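Local coordinates for protein aminopeptidase YwaD (Bacillus subtilis, PDB 6HC6) that removes amino acids one at a time from the N-terminus of peptides, using two zinc ions bound in its M28-family active site, at residues Phe92-Arg97 / Glu294-Leu299; Ala67-Ser72 / Gln225-Ile230; Gln112-Ser117 / Pro187-Asn192; Lys88-Asn93 / Ser302-His307. All coordinates share one frame; numbering follows the deposited sequence.

Contact 1: Phe92-Arg97 / Glu294-Leu299. With ZN (zinc ion), chain E.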
loop_
_atom_site.group_PDB
_atom_site.type_symbol
_atom_site.label_atom_id
_atom_site.label_comp_id
_atom_site.label_asym_id
_atom_site.label_seq_id
_atom_site.Cartn_x
_atom_site.Cartn_y
_atom_site.Cartn_z
ATOM N N PHE A 92 -14.428 -5.039 6.578
ATOM C CA PHE A 92 -13.968 -6.379 6.236
ATOM C C PHE A 92 -12.915 -6.830 7.235
ATOM O O PHE A 92 -12.180 -6.013 7.789
ATOM C CB PHE A 92 -13.399 -6.440 4.812
ATOM C CG PHE A 92 -12.314 -5.441 4.546
ATOM C CD1 PHE A 92 -12.622 -4.144 4.135
ATOM C CD2 PHE A 92 -10.977 -5.804 4.668
ATOM C CE1 PHE A 92 -11.610 -3.214 3.878
ATOM C CE2 PHE A 92 -9.953 -4.879 4.411
ATOM C CZ PHE A 92 -10.268 -3.586 4.028
ATOM N N ASN A 93 -12.852 -8.141 7.460
ATOM C CA ASN A 93 -11.870 -8.699 8.377
ATOM C C ASN A 93 -10.483 -8.722 7.739
ATOM O O ASN A 93 -10.331 -8.892 6.526
ATOM C CB ASN A 93 -12.252 -10.119 8.797
ATOM C CG ASN A 93 -13.585 -10.182 9.517
ATOM O OD1 ASN A 93 -14.065 -9.188 10.057
ATOM N ND2 ASN A 93 -14.180 -11.367 9.545
ATOM N N ILE A 94 -9.464 -8.539 8.569
ATOM C CA ILE A 94 -8.084 -8.637 8.096
ATOM C C ILE A 94 -7.315 -9.541 9.056
ATOM O O ILE A 94 -7.837 -9.870 10.133
ATOM C CB ILE A 94 -7.418 -7.256 7.978
ATOM C CG1 ILE A 94 -7.261 -6.610 9.353
ATOM C CG2 ILE A 94 -8.157 -6.353 6.985
ATOM C CD1 ILE A 94 -6.526 -5.288 9.312
ATOM N N PRO A 95 -6.095 -9.973 8.722
ATOM C CA PRO A 95 -5.381 -10.909 9.603
ATOM C C PRO A 95 -5.052 -10.320 10.969
ATOM O O PRO A 95 -5.048 -9.106 11.182
ATOM C CB PRO A 95 -4.096 -11.215 8.826
ATOM C CG PRO A 95 -4.455 -10.978 7.412
ATOM C CD PRO A 95 -5.387 -9.807 7.436
ATOM N N ASP A 96 -4.763 -11.221 11.906
ATOM C CA ASP A 96 -4.259 -10.808 13.204
ATOM C C ASP A 96 -3.002 -9.965 13.034
ATOM O O ASP A 96 -2.227 -10.136 12.087
ATOM C CB ASP A 96 -3.947 -12.022 14.079
ATOM C CG ASP A 96 -5.172 -12.874 14.373
ATOM O OD1 ASP A 96 -6.309 -12.364 14.277
ATOM O OD2 ASP A 96 -4.986 -14.060 14.726
ATOM N N ARG A 97 -2.822 -9.032 13.956
ATOM C CA ARG A 97 -1.682 -8.134 13.952
ATOM C C ARG A 97 -0.718 -8.599 15.032
ATOM O O ARG A 97 -1.126 -8.819 16.175
ATOM C CB ARG A 97 -2.132 -6.695 14.208
ATOM C CG ARG A 97 -0.986 -5.695 14.321
ATOM C CD ARG A 97 -1.514 -4.264 14.332
ATOM N NE ARG A 97 -2.792 -4.144 15.036
ATOM C CZ ARG A 97 -2.932 -3.684 16.278
ATOM N NH1 ARG A 97 -1.870 -3.298 16.974
ATOM N NH2 ARG A 97 -4.139 -3.611 16.825
ATOM N N GLU A 294 -4.416 -1.573 2.237
ATOM C CA GLU A 294 -3.653 -1.896 1.029
ATOM C C GLU A 294 -2.264 -2.444 1.346
ATOM O O GLU A 294 -1.727 -3.254 0.581
ATOM C CB GLU A 294 -3.519 -0.650 0.161
ATOM C CG GLU A 294 -2.825 -0.853 -1.193
ATOM C CD GLU A 294 -1.311 -0.843 -1.127
ATOM O OE1 GLU A 294 -0.683 -1.396 -2.057
ATOM O OE2 GLU A 294 -0.748 -0.320 -0.141
ATOM N N GLU A 295 -1.654 -1.994 2.440
ATOM C CA GLU A 295 -0.263 -2.344 2.676
ATOM C C GLU A 295 -0.116 -3.795 3.092
ATOM O O GLU A 295 0.999 -4.319 3.071
ATOM C CB GLU A 295 0.365 -1.415 3.735
ATOM C CG GLU A 295 0.418 0.079 3.350
ATOM C CD GLU A 295 1.515 0.416 2.311
ATOM O OE1 GLU A 295 2.113 -0.498 1.710
ATOM O OE2 GLU A 295 1.751 1.617 2.084
ATOM N N LEU A 296 -1.216 -4.451 3.439
ATOM C CA LEU A 296 -1.205 -5.860 3.790
ATOM C C LEU A 296 -1.419 -6.759 2.586
ATOM O O LEU A 296 -1.511 -7.980 2.755
ATOM C CB LEU A 296 -2.282 -6.143 4.836
ATOM C CG LEU A 296 -2.080 -5.472 6.190
ATOM C CD1 LEU A 296 -3.225 -5.898 7.105
ATOM C CD2 LEU A 296 -0.749 -5.943 6.779
ATOM N N GLY A 297 -1.529 -6.190 1.387
ATOM C CA GLY A 297 -1.726 -7.002 0.203
ATOM C C GLY A 297 -3.037 -6.700 -0.505
ATOM O O GLY A 297 -3.738 -7.620 -0.938
ATOM N N LEU A 298 -3.378 -5.416 -0.630
ATOM C CA LEU A 298 -4.554 -4.995 -1.387
ATOM C C LEU A 298 -5.836 -5.534 -0.763
ATOM O O LEU A 298 -6.770 -5.900 -1.467
ATOM C CB LEU A 298 -4.463 -5.439 -2.856
ATOM C CG LEU A 298 -3.101 -5.293 -3.524
ATOM C CD1 LEU A 298 -3.179 -5.640 -5.019
ATOM C CD2 LEU A 298 -2.581 -3.855 -3.311
ATOM N N LEU A 299 -5.886 -5.599 0.569
ATOM C CA LEU A 299 -7.005 -6.321 1.181
ATOM C C LEU A 299 -8.328 -5.597 0.983
ATOM O O LEU A 299 -9.373 -6.247 0.822
ATOM C CB LEU A 299 -6.749 -6.542 2.668
ATOM C CG LEU A 299 -5.532 -7.423 2.957
ATOM C CD1 LEU A 299 -5.488 -7.766 4.444
ATOM C CD2 LEU A 299 -5.546 -8.693 2.105
HETATM ZN ZN ZN E . 3.212 1.202 0.530
HETATM O O HOH W 1 1.384 1.207 -0.876
#
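Leu299 puts its CD1 methyl into a corner made by Ile94 and Pro95, and this is the tightly packed part of the contact. Pro95 and Leu299 meet tip to tip, Pro95 CD to Leu299 CD1 at 3.6 Å. Ile94 crosses Leu299 at about a right angle, its CG2 resting 3.9 Å from the same CD1. Beside them Phe92 has CG between the backbone N and the carbonyl carbon (chi1 54°), which carries the ring in beside Leu299. Its CE2 touches Leu299 CB at 4.0 Å, and Leu299 O lies over one ring face. An alanine in place of Phe92 would probably leave Leu299 CB and its carbonyl without the ring that packs on them, opening a gap beside the start of the helix. The Leu296 end is looser, and the outer side, where Pro95 is exposed, faces solvent. Leu296 CD1 meets Ile94 CD1 at 4.0 Å but stays 4.5 Å from Pro95 CD, and no hydrogen bond joins the segments. Behind this apolar surface the 294-299 turn is fastened by Glu294 O, which accepts from both Gly297 N and Leu298 N. Glu295 grips a zinc ion with both carboxylate oxygens, OE1 at 2.3 Å and OE2 at 2.2 Å; Asp262, His401 and Glu452 bind the same ion. A zinc-bound water donates to Glu294 OE2. The contact thus sets the exit of edge strand 86-93, paired with strand 226-234, against the zinc-bearing loop that follows strand 285-291 and leads through the N-cap residue Leu298 into helix 299-306.

Contact 2: Ala67-Ser72 / Gln225-Ile230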
loop_
_atom_site.group_PDB
_atom_site.type_symbol
_atom_site.label_atom_id
_atom_site.label_comp_id
_atom_site.label_asym_id
_atom_site.label_seq_id
_atom_site.Cartn_x
_atom_site.Cartn_y
_atom_site.Cartn_z
ATOM N N ALA A 67 -6.656 2.010 15.431
ATOM C CA ALA A 67 -7.494 3.164 15.705
ATOM C C ALA A 67 -7.185 4.331 14.774
ATOM O O ALA A 67 -8.099 5.070 14.384
ATOM C CB ALA A 67 -7.325 3.570 17.170
ATOM N N ALA A 68 -5.918 4.509 14.389
ATOM C CA ALA A 68 -5.582 5.598 13.474
ATOM C C ALA A 68 -6.231 5.398 12.110
ATOM O O ALA A 68 -6.693 6.359 11.486
ATOM C CB ALA A 68 -4.066 5.720 13.317
ATOM N N GLU A 69 -6.261 4.161 11.617
ATOM C CA GLU A 69 -6.928 3.940 10.342
ATOM C C GLU A 69 -8.428 4.172 10.474
ATOM O O GLU A 69 -9.051 4.750 9.577
ATOM C CB GLU A 69 -6.635 2.536 9.804
ATOM C CG GLU A 69 -7.074 2.356 8.334
ATOM C CD GLU A 69 -7.081 0.914 7.869
ATOM O OE1 GLU A 69 -6.631 0.657 6.729
ATOM O OE2 GLU A 69 -7.556 0.031 8.614
ATOM N N LYS A 70 -9.018 3.764 11.597
ATOM C CA LYS A 70 -10.452 3.976 11.775
ATOM C C LYS A 70 -10.772 5.464 11.892
ATOM O O LYS A 70 -11.753 5.938 11.306
ATOM C CB LYS A 70 -10.947 3.180 12.986
ATOM C CG LYS A 70 -11.289 1.731 12.573
ATOM C CD LYS A 70 -10.940 0.677 13.597
ATOM C CE LYS A 70 -10.808 -0.713 12.947
ATOM N NZ LYS A 70 -12.030 -1.154 12.197
ATOM N N LYS A 71 -9.946 6.218 12.625
ATOM C CA LYS A 71 -10.115 7.668 12.697
ATOM C C LYS A 71 -10.032 8.289 11.309
ATOM O O LYS A 71 -10.817 9.184 10.968
ATOM C CB LYS A 71 -9.044 8.265 13.615
ATOM C CG LYS A 71 -9.325 9.661 14.121
ATOM C CD LYS A 71 -8.722 9.851 15.506
ATOM C CE LYS A 71 -8.930 11.266 16.024
ATOM N NZ LYS A 71 -7.950 12.216 15.422
ATOM N N SER A 72 -9.087 7.813 10.492
ATOM C CA SER A 72 -8.945 8.326 9.135
ATOM C C SER A 72 -10.176 8.027 8.296
ATOM O O SER A 72 -10.599 8.861 7.484
ATOM C CB SER A 72 -7.706 7.720 8.470
ATOM O OG SER A 72 -6.561 7.979 9.238
ATOM N N GLN A 225 -9.201 -8.260 14.072
ATOM C CA GLN A 225 -8.803 -7.073 13.327
ATOM C C GLN A 225 -9.711 -6.856 12.130
ATOM O O GLN A 225 -10.069 -7.802 11.427
ATOM C CB GLN A 225 -7.360 -7.203 12.837
ATOM C CG GLN A 225 -6.362 -7.436 13.953
ATOM C CD GLN A 225 -6.238 -6.244 14.878
ATOM O OE1 GLN A 225 -5.625 -5.247 14.526
ATOM N NE2 GLN A 225 -6.792 -6.359 16.081
ATOM N N THR A 226 -10.068 -5.599 11.893
ATOM C CA THR A 226 -10.918 -5.236 10.772
ATOM C C THR A 226 -10.416 -3.938 10.166
ATOM O O THR A 226 -9.796 -3.116 10.841
ATOM C CB THR A 226 -12.382 -5.055 11.189
ATOM O OG1 THR A 226 -12.485 -3.949 12.095
ATOM C CG2 THR A 226 -12.909 -6.303 11.864
ATOM N N SER A 227 -10.698 -3.761 8.885
ATOM C CA SER A 227 -10.433 -2.492 8.229
ATOM C C SER A 227 -11.697 -2.071 7.498
ATOM O O SER A 227 -12.750 -2.687 7.679
ATOM C CB SER A 227 -9.249 -2.604 7.277
ATOM O OG SER A 227 -8.925 -1.332 6.721
ATOM N N GLN A 228 -11.620 -1.026 6.676
ATOM C CA GLN A 228 -12.825 -0.603 5.989
ATOM C C GLN A 228 -12.451 0.207 4.763
ATOM O O GLN A 228 -11.363 0.785 4.676
ATOM C CB GLN A 228 -13.752 0.210 6.899
ATOM C CG GLN A 228 -13.074 1.368 7.618
ATOM C CD GLN A 228 -12.144 0.897 8.718
ATOM O OE1 GLN A 228 -12.487 0.015 9.506
ATOM N NE2 GLN A 228 -10.934 1.450 8.746
ATOM N N ASN A 229 -13.375 0.222 3.812
ATOM C CA ASN A 229 -13.297 1.072 2.638
ATOM C C ASN A 229 -14.362 2.147 2.777
ATOM O O ASN A 229 -15.413 1.920 3.386
ATOM C CB ASN A 229 -13.542 0.277 1.348
ATOM C CG ASN A 229 -12.582 -0.880 1.182
ATOM O OD1 ASN A 229 -11.398 -0.754 1.477
ATOM N ND2 ASN A 229 -13.084 -2.011 0.707
ATOM N N ILE A 230 -14.079 3.319 2.233
ATOM C CA ILE A 230 -15.030 4.429 2.246
ATOM C C ILE A 230 -15.382 4.735 0.803
ATOM O O ILE A 230 -14.506 5.102 0.010
ATOM C CB ILE A 230 -14.463 5.664 2.960
ATOM C CG1 ILE A 230 -14.020 5.290 4.376
ATOM C CG2 ILE A 230 -15.523 6.766 3.034
ATOM C CD1 ILE A 230 -12.565 5.003 4.489
HETATM O O HOH W 2 -9.046 0.049 10.544
#
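Lys70 reaches Thr226 and Gln228 of the strand, and Glu69, its neighbour in the helix, reaches Ser227 between them. Lys70 NZ donates to Thr226 OG1 at 2.8 Å and to Gln228 OE1 at 3.0 Å, the latter in the amide plane and on a lone pair; a weak third bond goes to Thr226 O. The lysine chain bends at chi2 and chi4 and crosses both partners at about a right angle, with CG lying 3.7 Å from Gln228 OE1. A methionine in its place would probably leave Thr226 OG1 and Gln228 OE1 without their shared ammonium donor and the Gln228 amide freer to turn. Glu69 is extended, with CG anti to the backbone N (chi1 -168°). Its OE2 accepts from Ser227 OG at 2.7 Å, the hydroxyl coming from above the carboxylate plane. Among these groups a water accepts from Gln228 NE2 at 3.0 Å and donates over a longer distance to Thr226 O. Here helix 67-82 lies along one face of the mixed sheet of the M28 alpha/beta domain, nearly parallel to its strand: the short axes run 8.8 Å apart at 20°. The Glu69 carboxylate is itself positioned by backbone donors, OE2 by Gly65 N and OE1 by Ala293 N, the residue before Glu294. On the strand, backbone hydrogen bonds of Ser227 with Phe92 and of Asn229 with Gln90, either side of Gln228, pair it with strand 86-93.

Contact 3: Gln112-Ser117 / Pro187-Asn192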
loop_
_atom_site.group_PDB
_atom_site.type_symbol
_atom_site.label_atom_id
_atom_site.label_comp_id
_atom_site.label_asym_id
_atom_site.label_seq_id
_atom_site.Cartn_x
_atom_site.Cartn_y
_atom_site.Cartn_z
ATOM N N GLN A 112 9.883 -5.850 13.446
ATOM C CA GLN A 112 8.571 -5.809 12.814
ATOM C C GLN A 112 8.193 -7.242 12.494
ATOM O O GLN A 112 8.948 -7.944 11.813
ATOM C CB GLN A 112 8.579 -4.952 11.546
ATOM C CG GLN A 112 8.336 -3.489 11.816
ATOM C CD GLN A 112 6.868 -3.149 11.721
ATOM O OE1 GLN A 112 6.338 -2.976 10.627
ATOM N NE2 GLN A 112 6.193 -3.082 12.866
ATOM N N ALA A 113 7.044 -7.676 12.995
ATOM C CA ALA A 113 6.615 -9.051 12.834
ATOM C C ALA A 113 5.865 -9.206 11.521
ATOM O O ALA A 113 5.156 -8.296 11.083
ATOM C CB ALA A 113 5.734 -9.484 14.003
ATOM N N ALA A 114 6.046 -10.356 10.887
ATOM C CA ALA A 114 5.416 -10.610 9.602
ATOM C C ALA A 114 3.959 -11.007 9.805
ATOM O O ALA A 114 3.653 -11.931 10.565
ATOM C CB ALA A 114 6.164 -11.709 8.852
ATOM N N SER A 115 3.059 -10.301 9.132
ATOM C CA SER A 115 1.666 -10.715 9.117
ATOM C C SER A 115 1.562 -12.150 8.615
ATOM O O SER A 115 2.232 -12.542 7.655
ATOM C CB SER A 115 0.853 -9.764 8.233
ATOM O OG SER A 115 -0.515 -10.126 8.205
ATOM N N GLY A 116 0.748 -12.950 9.295
ATOM C CA GLY A 116 0.593 -14.343 8.938
ATOM C C GLY A 116 1.578 -15.294 9.581
ATOM O O GLY A 116 1.580 -16.481 9.233
ATOM N N SER A 117 2.425 -14.820 10.491
ATOM C CA SER A 117 3.317 -15.715 11.217
ATOM C C SER A 117 2.781 -15.924 12.630
ATOM O O SER A 117 1.772 -15.344 13.029
ATOM C CB SER A 117 4.754 -15.183 11.221
ATOM O OG SER A 117 4.871 -13.959 11.924
ATOM N N PRO A 187 9.259 -8.341 7.246
ATOM C CA PRO A 187 9.509 -9.536 6.398
ATOM C C PRO A 187 8.224 -10.101 5.798
ATOM O O PRO A 187 7.759 -11.193 6.160
ATOM C CB PRO A 187 10.182 -10.499 7.382
ATOM C CG PRO A 187 9.574 -10.158 8.701
ATOM C CD PRO A 187 9.300 -8.665 8.685
ATOM N N ASN A 188 7.657 -9.346 4.850
ATOM C CA ASN A 188 6.378 -9.674 4.213
ATOM C C ASN A 188 6.393 -11.075 3.604
ATOM O O ASN A 188 7.252 -11.402 2.782
ATOM C CB ASN A 188 6.079 -8.623 3.137
ATOM C CG ASN A 188 4.683 -8.750 2.525
ATOM O OD1 ASN A 188 4.132 -9.847 2.388
ATOM N ND2 ASN A 188 4.114 -7.613 2.129
ATOM N N LEU A 189 5.403 -11.888 3.978
ATOM C CA LEU A 189 5.361 -13.295 3.592
ATOM C C LEU A 189 4.519 -13.557 2.341
ATOM O O LEU A 189 4.128 -14.706 2.103
ATOM C CB LEU A 189 4.842 -14.133 4.767
ATOM C CG LEU A 189 5.791 -14.130 5.974
ATOM C CD1 LEU A 189 5.150 -14.800 7.171
ATOM C CD2 LEU A 189 7.100 -14.832 5.617
ATOM N N SER A 190 4.256 -12.531 1.526
ATOM C CA SER A 190 3.538 -12.702 0.255
ATOM C C SER A 190 2.179 -13.362 0.467
ATOM O O SER A 190 1.724 -14.158 -0.357
ATOM C CB SER A 190 4.360 -13.506 -0.761
ATOM O OG SER A 190 5.636 -12.935 -1.015
ATOM N N GLY A 191 1.531 -13.039 1.584
ATOM C CA GLY A 191 0.222 -13.583 1.885
ATOM C C GLY A 191 0.205 -15.019 2.361
ATOM O O GLY A 191 -0.885 -15.560 2.594
ATOM N N ASN A 192 1.362 -15.658 2.511
ATOM C CA ASN A 192 1.386 -17.026 2.995
ATOM C C ASN A 192 1.340 -17.056 4.518
ATOM O O ASN A 192 1.632 -16.072 5.203
ATOM C CB ASN A 192 2.633 -17.750 2.501
ATOM C CG ASN A 192 2.673 -17.882 0.994
ATOM O OD1 ASN A 192 3.344 -17.108 0.309
ATOM N ND2 ASN A 192 1.959 -18.868 0.467
HETATM O O HOH W 3 3.487 -11.112 5.848
HETATM O O HOH W 4 1.053 -13.494 5.191
#
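Ala114 and Pro187 come within 5.3 Å, CA to CA, where the end of strand 107-113 passes into a type II turn (Ala114 to Ser117) that faces the loop carrying a type I' turn (Leu189 to Asn192). The Ala114 methyl is the centre of the packing: CB lies 3.2 Å from Pro187 O and equally near, at 3.7 Å, to Pro187 CG and Leu189 CD1. Leu189 holds its CG anti to the carbonyl carbon (chi1 -66°), which sets CG against the Ala114 methyl; CD1 beyond it also meets Ser117 CB. At the strand end, Pro187 CD sits 3.2 Å from Gln112 O. Both segments belong to the protease-associated (PA) part of the chain; Ala114 and Pro187 also touch Val198 of strand 198-201, with which Ala114 pairs through its backbone. No direct hydrogen bond joins the two segments, and two waters do the joining from a single acceptor. One donates to Ser115 O and accepts from Leu189 N at 2.8 Å; the other donates to Ser115 O and, at 2.6 Å, to Asn192 O. The first turn is braced from within: Ala114 O accepts from Ser117 N and, in its carbonyl plane on a lone pair, from Ser117 OG at 2.7 Å. The second is closed by Asn192 N to Leu189 O, and just before it Asn188 OD1 accepts from Ser190 N in an Asx turn. Gly116 has a positive phi (88°), and a side chain there would run into Asn192 O.

Contact 4: Lys88-Asn93 / Ser302-His307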
loop_
_atom_site.group_PDB
_atom_site.type_symbol
_atom_site.label_atom_id
_atom_site.label_comp_id
_atom_site.label_asym_id
_atom_site.label_seq_id
_atom_site.Cartn_x
_atom_site.Cartn_y
_atom_site.Cartn_z
ATOM N N LYS A 88 -20.856 5.175 1.808
ATOM C CA LYS A 88 -21.018 3.976 2.617
ATOM C C LYS A 88 -19.658 3.559 3.149
ATOM O O LYS A 88 -18.630 3.798 2.509
ATOM C CB LYS A 88 -21.649 2.818 1.832
ATOM C CG LYS A 88 -22.900 3.194 1.023
ATOM C CD LYS A 88 -24.194 2.710 1.660
ATOM C CE LYS A 88 -25.381 2.847 0.696
ATOM N NZ LYS A 88 -25.825 4.269 0.526
ATOM N N VAL A 89 -19.662 2.956 4.336
ATOM C CA VAL A 89 -18.471 2.367 4.933
ATOM C C VAL A 89 -18.606 0.861 4.800
ATOM O O VAL A 89 -19.579 0.269 5.288
ATOM C CB VAL A 89 -18.289 2.782 6.401
ATOM C CG1 VAL A 89 -17.057 2.078 7.007
ATOM C CG2 VAL A 89 -18.138 4.291 6.512
ATOM N N GLN A 90 -17.653 0.247 4.114
ATOM C CA GLN A 90 -17.649 -1.188 3.872
ATOM C C GLN A 90 -16.574 -1.818 4.753
ATOM O O GLN A 90 -15.384 -1.602 4.528
ATOM C CB GLN A 90 -17.392 -1.478 2.395
ATOM C CG GLN A 90 -17.226 -2.945 2.062
ATOM C CD GLN A 90 -16.959 -3.166 0.583
ATOM O OE1 GLN A 90 -15.906 -2.792 0.071
ATOM N NE2 GLN A 90 -17.922 -3.769 -0.111
ATOM N N ARG A 91 -16.991 -2.620 5.730
ATOM C CA ARG A 91 -16.047 -3.228 6.664
ATOM C C ARG A 91 -15.651 -4.637 6.228
ATOM O O ARG A 91 -16.418 -5.346 5.578
ATOM C CB ARG A 91 -16.651 -3.263 8.070
ATOM C CG ARG A 91 -17.121 -1.898 8.535
ATOM C CD ARG A 91 -17.486 -1.880 10.018
ATOM N NE ARG A 91 -17.968 -0.561 10.420
ATOM C CZ ARG A 91 -17.183 0.461 10.748
ATOM N NH1 ARG A 91 -15.863 0.322 10.745
ATOM N NH2 ARG A 91 -17.720 1.625 11.089
ATOM N N PHE A 92 -14.428 -5.039 6.578
ATOM C CA PHE A 92 -13.968 -6.379 6.236
ATOM C C PHE A 92 -12.915 -6.830 7.235
ATOM O O PHE A 92 -12.180 -6.013 7.789
ATOM C CB PHE A 92 -13.399 -6.440 4.812
ATOM C CG PHE A 92 -12.314 -5.441 4.546
ATOM C CD1 PHE A 92 -12.622 -4.144 4.135
ATOM C CD2 PHE A 92 -10.977 -5.804 4.668
ATOM C CE1 PHE A 92 -11.610 -3.214 3.878
ATOM C CE2 PHE A 92 -9.953 -4.879 4.411
ATOM C CZ PHE A 92 -10.268 -3.586 4.028
ATOM N N ASN A 93 -12.852 -8.141 7.460
ATOM C CA ASN A 93 -11.870 -8.699 8.377
ATOM C C ASN A 93 -10.483 -8.722 7.739
ATOM O O ASN A 93 -10.331 -8.892 6.526
ATOM C CB ASN A 93 -12.252 -10.119 8.797
ATOM C CG ASN A 93 -13.585 -10.182 9.517
ATOM O OD1 ASN A 93 -14.065 -9.188 10.057
ATOM N ND2 ASN A 93 -14.180 -11.367 9.545
ATOM N N SER A 302 -9.286 -5.765 -2.864
ATOM C CA SER A 302 -9.683 -7.141 -3.158
ATOM C C SER A 302 -11.073 -7.435 -2.607
ATOM O O SER A 302 -11.915 -8.019 -3.297
ATOM C CB SER A 302 -8.669 -8.131 -2.582
ATOM O OG SER A 302 -7.435 -8.042 -3.270
ATOM N N HIS A 303 -11.331 -7.040 -1.357
ATOM C CA HIS A 303 -12.666 -7.214 -0.793
ATOM C C HIS A 303 -13.704 -6.486 -1.634
ATOM O O HIS A 303 -14.760 -7.041 -1.959
ATOM C CB HIS A 303 -12.710 -6.699 0.643
ATOM C CG HIS A 303 -14.038 -6.893 1.308
ATOM N ND1 HIS A 303 -14.381 -8.063 1.950
ATOM C CD2 HIS A 303 -15.109 -6.072 1.421
ATOM C CE1 HIS A 303 -15.606 -7.954 2.437
ATOM N NE2 HIS A 303 -16.071 -6.755 2.127
ATOM N N TYR A 304 -13.412 -5.234 -1.991
ATOM C CA TYR A 304 -14.373 -4.420 -2.730
ATOM C C TYR A 304 -14.717 -5.057 -4.067
ATOM O O TYR A 304 -15.899 -5.226 -4.405
ATOM C CB TYR A 304 -13.821 -3.007 -2.947
ATOM C CG TYR A 304 -14.820 -2.136 -3.668
ATOM C CD1 TYR A 304 -15.856 -1.534 -2.973
ATOM C CD2 TYR A 304 -14.775 -1.975 -5.052
ATOM C CE1 TYR A 304 -16.807 -0.773 -3.625
ATOM C CE2 TYR A 304 -15.736 -1.213 -5.717
ATOM C CZ TYR A 304 -16.740 -0.612 -4.988
ATOM O OH TYR A 304 -17.691 0.171 -5.609
ATOM N N VAL A 305 -13.701 -5.396 -4.861
ATOM C CA VAL A 305 -13.977 -5.960 -6.181
ATOM C C VAL A 305 -14.649 -7.315 -6.045
ATOM O O VAL A 305 -15.540 -7.664 -6.830
ATOM C CB VAL A 305 -12.682 -6.047 -7.011
ATOM C CG1 VAL A 305 -12.929 -6.820 -8.309
ATOM C CG2 VAL A 305 -12.141 -4.636 -7.296
ATOM N N ASP A 306 -14.233 -8.105 -5.049
ATOM C CA ASP A 306 -14.843 -9.420 -4.866
ATOM C C ASP A 306 -16.333 -9.317 -4.618
ATOM O O ASP A 306 -17.081 -10.241 -4.960
ATOM C CB ASP A 306 -14.178 -10.153 -3.703
ATOM C CG ASP A 306 -12.838 -10.746 -4.079
ATOM O OD1 ASP A 306 -12.542 -10.827 -5.291
ATOM O OD2 ASP A 306 -12.080 -11.125 -3.157
ATOM N N HIS A 307 -16.790 -8.220 -4.024
ATOM C CA HIS A 307 -18.191 -8.087 -3.658
ATOM C C HIS A 307 -19.001 -7.274 -4.662
ATOM O O HIS A 307 -20.183 -7.010 -4.415
ATOM C CB HIS A 307 -18.311 -7.495 -2.254
ATOM C CG HIS A 307 -18.011 -8.485 -1.172
ATOM N ND1 HIS A 307 -18.998 -9.135 -0.463
ATOM C CD2 HIS A 307 -16.832 -8.957 -0.698
ATOM C CE1 HIS A 307 -18.440 -9.957 0.408
ATOM N NE2 HIS A 307 -17.128 -9.869 0.287
HETATM O O HOH W 5 -18.094 -4.084 -3.084
HETATM O O HOH W 6 -18.466 -5.956 3.218
#
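Gln90 reaches from the strand into the angle between His303 and Tyr304 of the helix. From CB, which points at the helix, the chain runs out fully extended, CG being anti to the backbone N (chi1 174°). CG passes His303 CD2 at 3.8 Å. CD comes closer to the same atom, 3.5 Å, at the edge of the imidazole, and the amide plane stands perpendicular to that ring. At the tip the two branches part. OE1 lies at the edge of the Tyr304 ring, 3.3 Å from CD1, and accepts a hydrogen bond from Asn229 ND2 of the adjoining strand. NE2 donates to a water at 3.0 Å, which in turn donates to Tyr304 O, so the amide is held at both ends. The His303 ring is covered on both faces. Phe92 CB makes a CH-pi contact 3.5 Å from its centroid, almost on the ring normal, and His307 CD2 lies over the centre of the opposite face. The Phe92 ring itself is nearly parallel to the imidazole (24°) but slid aside, with centroids 5.2 Å apart and little overlap. A second water, 2.8 Å from His303 NE2, donates to Arg91 O. Farther along the tyrosine, its OH is hydrogen-bonded to Arg287 NH1. The short axes of strand 88-93 and helix 302-306 run at 111° to each other, in an alpha/beta layering of the kind found in M28 peptidases: helix 299-306 lies across the margin of the central sheet, where 86-93 is the outermost strand.

Contacts 1, 2 and 4 meet on the paired strands 86-93 and 226-234, their centres about 11 to 12 Å apart. Contact 4 shares Phe92 and Asn93 with contact 1, and both pack this strand against the region of helix 299-306. Contact 2 joins them through backbone bonds, Phe92 O to Ser227 N at 2.9 Å and Gln90 O to Asn229 N at 2.8 Å. Contact 1 holds the zinc ligand Glu295; the Glu69 side chain of contact 2 is about 12 Å from a zinc. Contact 3 lies in the PA part, about 20 Å from contact 2 centre to centre, yet it touches contact 1 where Pro95 CB packs 3.8 Å from Ser115 OG.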